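GCN5-related N-acetyltransferase (Streptococcus suis, PDB 3G3S) probably transfers an acetyl group from acetyl-coenzyme A to an amine, although its acceptor substrate is not established. Local coordinates at residues R99-K104 with K241-Y246; P219-H224 with L235-D240. All coordinates share one frame; numbering follows the deposited sequence.

Interaction 1: R99-K104 with K241-Y246. With EDO (1,2-ethanediol), chain F.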
loop_
_atom_site.group_PDB
_atom_site.type_symbol
_atom_site.label_atom_id
_atom_site.label_comp_id
_atom_site.label_asym_id
_atom_site.label_seq_id
_atom_site.Cartn_x
_atom_site.Cartn_y
_atom_site.Cartn_z
ATOM N N ARG A 99 -17.243 -6.057 21.492
ATOM C CA ARG A 99 -17.004 -6.759 20.242
ATOM C C ARG A 99 -15.816 -7.660 20.522
ATOM O O ARG A 99 -15.138 -7.497 21.545
ATOM C CB ARG A 99 -16.722 -5.803 19.092
ATOM C CG ARG A 99 -17.956 -5.046 18.612
ATOM C CD ARG A 99 -17.627 -4.056 17.486
ATOM N NE ARG A 99 -16.987 -4.687 16.327
ATOM C CZ ARG A 99 -17.587 -5.023 15.202
ATOM N NH1 ARG A 99 -18.882 -4.846 15.029
ATOM N NH2 ARG A 99 -16.883 -5.560 14.231
ATOM N N TYR A 100 -15.592 -8.620 19.622
ATOM C CA TYR A 100 -14.559 -9.627 19.815
ATOM C C TYR A 100 -13.642 -9.706 18.599
ATOM O O TYR A 100 -14.054 -10.095 17.512
ATOM C CB TYR A 100 -15.218 -10.996 20.128
ATOM C CG TYR A 100 -16.129 -10.904 21.355
ATOM C CD1 TYR A 100 -17.442 -10.502 21.218
ATOM C CD2 TYR A 100 -15.659 -11.176 22.656
ATOM C CE1 TYR A 100 -18.291 -10.360 22.314
ATOM C CE2 TYR A 100 -16.515 -11.044 23.765
ATOM C CZ TYR A 100 -17.824 -10.619 23.572
ATOM O OH TYR A 100 -18.702 -10.494 24.607
ATOM N N ALA A 101 -12.386 -9.335 18.813
ATOM C CA ALA A 101 -11.389 -9.386 17.793
ATOM C C ALA A 101 -10.921 -10.839 17.708
ATOM O O ALA A 101 -10.926 -11.540 18.702
ATOM C CB ALA A 101 -10.236 -8.513 18.172
ATOM N N THR A 102 -10.485 -11.235 16.537
ATOM C CA THR A 102 -9.931 -12.579 16.343
ATOM C C THR A 102 -8.477 -12.429 15.895
ATOM O O THR A 102 -8.060 -11.380 15.407
ATOM C CB THR A 102 -10.767 -13.409 15.327
ATOM O OG1 THR A 102 -10.618 -12.885 13.998
ATOM C CG2 THR A 102 -12.265 -13.438 15.736
ATOM N N LYS A 103 -7.698 -13.493 16.098
ATOM C CA LYS A 103 -6.303 -13.518 15.724
ATOM C C LYS A 103 -6.241 -13.487 14.216
ATOM O O LYS A 103 -7.101 -14.068 13.553
ATOM C CB LYS A 103 -5.622 -14.771 16.287
ATOM C CG LYS A 103 -5.578 -14.777 17.798
ATOM C CD LYS A 103 -4.679 -15.880 18.361
ATOM C CE LYS A 103 -4.684 -15.835 19.890
ATOM N NZ LYS A 103 -3.851 -16.902 20.512
ATOM N N LYS A 104 -5.237 -12.801 13.676
ATOM C CA LYS A 104 -5.051 -12.686 12.235
ATOM C C LYS A 104 -4.132 -13.735 11.617
ATOM O O LYS A 104 -3.796 -13.616 10.443
ATOM C CB LYS A 104 -4.535 -11.291 11.887
ATOM C CG LYS A 104 -5.438 -10.158 12.420
ATOM C CD LYS A 104 -6.865 -10.335 11.955
ATOM C CE LYS A 104 -7.860 -9.390 12.635
ATOM N NZ LYS A 104 -9.266 -9.860 12.314
ATOM N N LYS A 241 -9.197 -10.895 21.661
ATOM C CA LYS A 241 -9.680 -10.304 22.893
ATOM C C LYS A 241 -10.999 -9.596 22.645
ATOM O O LYS A 241 -11.311 -9.185 21.513
ATOM C CB LYS A 241 -8.684 -9.279 23.491
ATOM C CG LYS A 241 -8.355 -8.101 22.574
ATOM C CD LYS A 241 -7.533 -6.992 23.247
ATOM C CE LYS A 241 -8.418 -6.059 24.113
ATOM N NZ LYS A 241 -7.740 -4.799 24.603
ATOM N N ALA A 242 -11.746 -9.470 23.733
ATOM C CA ALA A 242 -12.960 -8.719 23.773
ATOM C C ALA A 242 -12.495 -7.274 23.781
ATOM O O ALA A 242 -11.437 -6.991 24.324
ATOM C CB ALA A 242 -13.703 -9.025 25.054
ATOM N N TYR A 243 -13.229 -6.382 23.140
ATOM C CA TYR A 243 -12.840 -4.980 23.168
ATOM C C TYR A 243 -14.062 -4.056 23.255
ATOM O O TYR A 243 -15.168 -4.453 22.903
ATOM C CB TYR A 243 -11.943 -4.654 21.974
ATOM C CG TYR A 243 -12.582 -4.613 20.611
ATOM C CD1 TYR A 243 -13.224 -3.485 20.172
ATOM C CD2 TYR A 243 -12.453 -5.663 19.707
ATOM C CE1 TYR A 243 -13.774 -3.427 18.937
ATOM C CE2 TYR A 243 -13.016 -5.590 18.433
ATOM C CZ TYR A 243 -13.670 -4.456 18.072
ATOM O OH TYR A 243 -14.219 -4.305 16.836
ATOM N N GLN A 244 -13.841 -2.844 23.760
ATOM C CA GLN A 244 -14.901 -1.856 23.916
ATOM C C GLN A 244 -15.331 -1.169 22.621
ATOM O O GLN A 244 -14.502 -0.747 21.817
ATOM C CB GLN A 244 -14.475 -0.737 24.893
ATOM C CG GLN A 244 -14.155 -1.209 26.334
ATOM C CD GLN A 244 -13.945 -0.062 27.320
ATOM O OE1 GLN A 244 -14.206 1.110 27.006
ATOM N NE2 GLN A 244 -13.469 -0.399 28.528
ATOM N N ALA A 245 -16.639 -1.003 22.464
ATOM C CA ALA A 245 -17.218 -0.305 21.318
ATOM C C ALA A 245 -18.430 0.479 21.794
ATOM O O ALA A 245 -19.011 0.164 22.861
ATOM C CB ALA A 245 -17.604 -1.299 20.172
ATOM N N TYR A 246 -18.774 1.500 21.004
ATOM C CA TYR A 246 -19.923 2.368 21.249
ATOM C C TYR A 246 -20.699 2.654 19.971
ATOM O O TYR A 246 -20.122 2.703 18.894
ATOM C CB TYR A 246 -19.477 3.720 21.839
ATOM C CG TYR A 246 -18.814 3.661 23.193
ATOM C CD1 TYR A 246 -17.436 3.466 23.319
ATOM C CD2 TYR A 246 -19.551 3.832 24.351
ATOM C CE1 TYR A 246 -16.824 3.444 24.542
ATOM C CE2 TYR A 246 -18.944 3.800 25.585
ATOM C CZ TYR A 246 -17.589 3.584 25.680
ATOM O OH TYR A 246 -17.027 3.538 26.927
HETATM C C1 EDO F . -17.783 -5.304 9.525
HETATM O O1 EDO F . -18.846 -6.162 9.954
HETATM C C2 EDO F . -16.653 -5.274 10.544
HETATM O O2 EDO F . -16.678 -6.455 11.356
#

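Interaction 2: P219-H224 with L235-D240. With CAC (cacodylate ion), chain D.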
loop_
_atom_site.group_PDB
_atom_site.type_symbol
_atom_site.label_atom_id
_atom_site.label_comp_id
_atom_site.label_asym_id
_atom_site.label_seq_id
_atom_site.Cartn_x
_atom_site.Cartn_y
_atom_site.Cartn_z
ATOM N N PRO A 219 -9.056 -13.587 4.782
ATOM C CA PRO A 219 -10.422 -13.269 5.171
ATOM C C PRO A 219 -10.501 -12.956 6.659
ATOM O O PRO A 219 -10.457 -13.838 7.509
ATOM C CB PRO A 219 -11.184 -14.549 4.827
ATOM C CG PRO A 219 -10.166 -15.634 4.979
ATOM C CD PRO A 219 -8.818 -15.050 4.782
ATOM N N SER A 220 -10.582 -11.671 6.989
ATOM C CA SER A 220 -10.646 -11.265 8.404
ATOM C C SER A 220 -12.024 -11.328 9.022
ATOM O O SER A 220 -13.030 -11.025 8.350
ATOM C CB SER A 220 -10.183 -9.800 8.542
ATOM O OG SER A 220 -10.348 -9.342 9.859
ATOM N N TRP A 221 -12.074 -11.653 10.309
ATOM C CA TRP A 221 -13.325 -11.651 11.076
ATOM C C TRP A 221 -13.174 -10.799 12.339
ATOM O O TRP A 221 -12.223 -10.966 13.114
ATOM C CB TRP A 221 -13.712 -13.062 11.485
ATOM C CG TRP A 221 -15.127 -13.244 11.919
ATOM C CD1 TRP A 221 -15.691 -12.855 13.101
ATOM C CD2 TRP A 221 -16.145 -13.938 11.210
ATOM N NE1 TRP A 221 -17.000 -13.242 13.163
ATOM C CE2 TRP A 221 -17.316 -13.914 12.020
ATOM C CE3 TRP A 221 -16.197 -14.569 9.962
ATOM C CZ2 TRP A 221 -18.523 -14.470 11.608
ATOM C CZ3 TRP A 221 -17.411 -15.139 9.556
ATOM C CH2 TRP A 221 -18.552 -15.083 10.385
ATOM N N ASP A 222 -14.110 -9.883 12.545
ATOM C CA ASP A 222 -14.140 -9.078 13.742
ATOM C C ASP A 222 -15.603 -9.194 14.198
ATOM O O ASP A 222 -16.513 -8.697 13.550
ATOM C CB ASP A 222 -13.712 -7.652 13.453
ATOM C CG ASP A 222 -13.319 -6.897 14.674
ATOM O OD1 ASP A 222 -12.320 -7.243 15.326
ATOM O OD2 ASP A 222 -13.969 -5.841 14.923
ATOM N N ALA A 223 -15.814 -9.917 15.289
ATOM C CA ALA A 223 -17.139 -10.300 15.742
ATOM C C ALA A 223 -17.916 -9.173 16.420
ATOM O O ALA A 223 -17.480 -8.637 17.427
ATOM C CB ALA A 223 -17.029 -11.507 16.678
ATOM N N HIS A 224 -19.098 -8.875 15.895
ATOM C CA HIS A 224 -19.962 -7.854 16.475
ATOM C C HIS A 224 -20.626 -8.322 17.758
ATOM O O HIS A 224 -20.993 -7.512 18.607
ATOM C CB HIS A 224 -21.041 -7.445 15.482
ATOM C CG HIS A 224 -21.866 -6.272 15.931
ATOM N ND1 HIS A 224 -21.318 -5.040 16.222
ATOM C CD2 HIS A 224 -23.208 -6.132 16.091
ATOM C CE1 HIS A 224 -22.281 -4.192 16.544
ATOM N NE2 HIS A 224 -23.440 -4.830 16.473
ATOM N N LEU A 235 -15.643 -21.652 12.118
ATOM C CA LEU A 235 -14.969 -21.488 10.827
ATOM C C LEU A 235 -13.459 -21.530 10.927
ATOM O O LEU A 235 -12.781 -21.474 9.914
ATOM C CB LEU A 235 -15.410 -20.184 10.158
ATOM C CG LEU A 235 -16.893 -20.134 9.765
ATOM C CD1 LEU A 235 -17.286 -18.729 9.416
ATOM C CD2 LEU A 235 -17.212 -21.081 8.607
ATOM N N GLY A 236 -12.931 -21.558 12.144
ATOM C CA GLY A 236 -11.488 -21.689 12.370
ATOM C C GLY A 236 -10.807 -20.529 13.037
ATOM O O GLY A 236 -9.639 -20.632 13.369
ATOM N N TYR A 237 -11.511 -19.413 13.218
ATOM C CA TYR A 237 -10.901 -18.257 13.860
ATOM C C TYR A 237 -10.736 -18.507 15.355
ATOM O O TYR A 237 -11.443 -19.330 15.949
ATOM C CB TYR A 237 -11.739 -16.989 13.599
ATOM C CG TYR A 237 -11.875 -16.623 12.146
ATOM C CD1 TYR A 237 -10.930 -15.824 11.533
ATOM C CD2 TYR A 237 -12.961 -17.036 11.391
ATOM C CE1 TYR A 237 -11.022 -15.504 10.210
ATOM C CE2 TYR A 237 -13.089 -16.673 10.069
ATOM C CZ TYR A 237 -12.126 -15.879 9.479
ATOM O OH TYR A 237 -12.194 -15.549 8.141
ATOM N N GLU A 238 -9.783 -17.822 15.967
ATOM C CA GLU A 238 -9.585 -17.902 17.399
ATOM C C GLU A 238 -9.662 -16.507 17.962
ATOM O O GLU A 238 -9.174 -15.545 17.356
ATOM C CB GLU A 238 -8.241 -18.511 17.752
ATOM C CG GLU A 238 -8.181 -19.992 17.432
ATOM C CD GLU A 238 -6.858 -20.622 17.784
ATOM O OE1 GLU A 238 -6.060 -19.976 18.496
ATOM O OE2 GLU A 238 -6.625 -21.775 17.340
ATOM N N LEU A 239 -10.273 -16.414 19.130
ATOM C CA LEU A 239 -10.444 -15.155 19.828
ATOM C C LEU A 239 -9.097 -14.528 20.160
ATOM O O LEU A 239 -8.160 -15.235 20.567
ATOM C CB LEU A 239 -11.200 -15.388 21.133
ATOM C CG LEU A 239 -11.333 -14.207 22.097
ATOM C CD1 LEU A 239 -12.273 -13.115 21.568
ATOM C CD2 LEU A 239 -11.823 -14.710 23.461
ATOM N N ASP A 240 -8.998 -13.215 19.939
ATOM C CA ASP A 240 -7.848 -12.424 20.336
ATOM C C ASP A 240 -8.268 -11.836 21.680
ATOM O O ASP A 240 -7.804 -12.265 22.734
ATOM C CB ASP A 240 -7.537 -11.344 19.288
ATOM C CG ASP A 240 -6.410 -10.383 19.720
ATOM O OD1 ASP A 240 -5.810 -10.593 20.795
ATOM O OD2 ASP A 240 -6.107 -9.427 18.958
HETATM AS AS CAC D . -19.300 -9.822 11.652
HETATM O O1 CAC D . -19.837 -10.045 13.334
HETATM O O2 CAC D . -18.404 -8.329 11.566
HETATM C C1 CAC D . -18.256 -11.262 10.802
HETATM C C2 CAC D . -20.803 -9.681 10.365
#

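Interaction 1: R99-K104 with K241-Y246
Arg99 and Tyr243 form an antiparallel hydrogen-bonded pair, Arg99 N to Tyr243 O at 3.0 Å and Tyr243 N to Arg99 O at 2.7 Å, while the strand segments run at 135° to each other, well short of strictly antiparallel. Farther along, Ala101 N donates to Lys241 O. Arg99 and Tyr243 also carry the main side-chain contact. Tyr243 CG stands between the backbone N and the carbonyl carbon (chi1 71°), and its ring lies beside the Arg99 chain. Arg99 CB sits over one face of the Tyr243 ring, offset toward the rim, 3.8 Å from its centroid. The Arg99 chain bends at chi3 (57°), and its NE donates at 2.8 Å to Tyr243 OH, which lies near the guanidinium plane. Asp222 OD2 of strand 218-223 is hydrogen-bonded to this hydroxyl and forms a salt bridge with Arg99 NH2; Arg99 NH2 also reaches an ethanediol O2 at 3.0 Å. Arg99 CD packs on Ala245 CB at 3.8 Å. On the other face of the sheet, in the non-hydrogen-bonded pair, Tyr100 CE2 meets Ala242 CB at 3.7 Å. The paired strands, 94-102 and 239-248, are neighbours in the long mixed sheet running through this GNAT-family chain, with strand 218-223 beyond the first and strand 73-77 beyond the second.

Interaction 2: P219-H224 with L235-D240
Pro219 O accepts a hydrogen bond from Tyr237 OH at 2.5 Å, with the oxygen at the edge of the phenol ring and the hydroxyl well above the carbonyl plane. The pyrrolidine closes on the same hydroxyl, Pro219 CB lying 3.6 Å from Tyr237 OH. Trp221 CB then covers the Tyr237 face almost centrally, 3.7 Å from the ring centroid and 6° off its normal, a CH-pi contact. Trp221 CG is anti to the backbone N (chi1 -163°), and the indole and phenol side chains cross at about a right angle; the two rings meet obliquely, planes at 43°, and Trp221 CE3 approaches Tyr237 CE2 to 3.8 Å. This packing joins strand 218-223 to the chain leaving helix 226-235, a helix that ends in a Schellman motif with Gly236 at positive phi and so turns the backbone toward strand 239-248. Leu235, at the helix end, crosses the indole at about a right angle and sets CD1 3.6 Å from Trp221 CZ3. A methyl of a bound cacodylate, C1, lies over the centre of one indole face, while His224 N donates to cacodylate O1 at 2.9 Å. Ser228 OG binds both this ion and Trp221 NE1. Ile209 of helix 200-214 packs against both Pro219 and Tyr237.

How the interactions relate
Interaction 2 is nested within the chain loop closed by interaction 1, and their centres lie about 9 Å apart. Segment 235-240 leads into strand 239-248, which interaction 1 uses farther along, and strand 94-102 lies between that strand and strand 218-223 in the sheet. Polar side chains join the two: Tyr243 OH is 2.5 Å from Asp222 OD2, a probable hydrogen bond, and Thr102 OG1 probably bonds Trp221 O at 2.7 Å. The side chain of Arg99 comes within about 4 Å of the cacodylate held beside Trp221 and His224, so residues of both interactions lie near this ion. Cacodylate and ethanediol probably come from the crystallisation liquor; they may mark a pocket, but do not identify a substrate site.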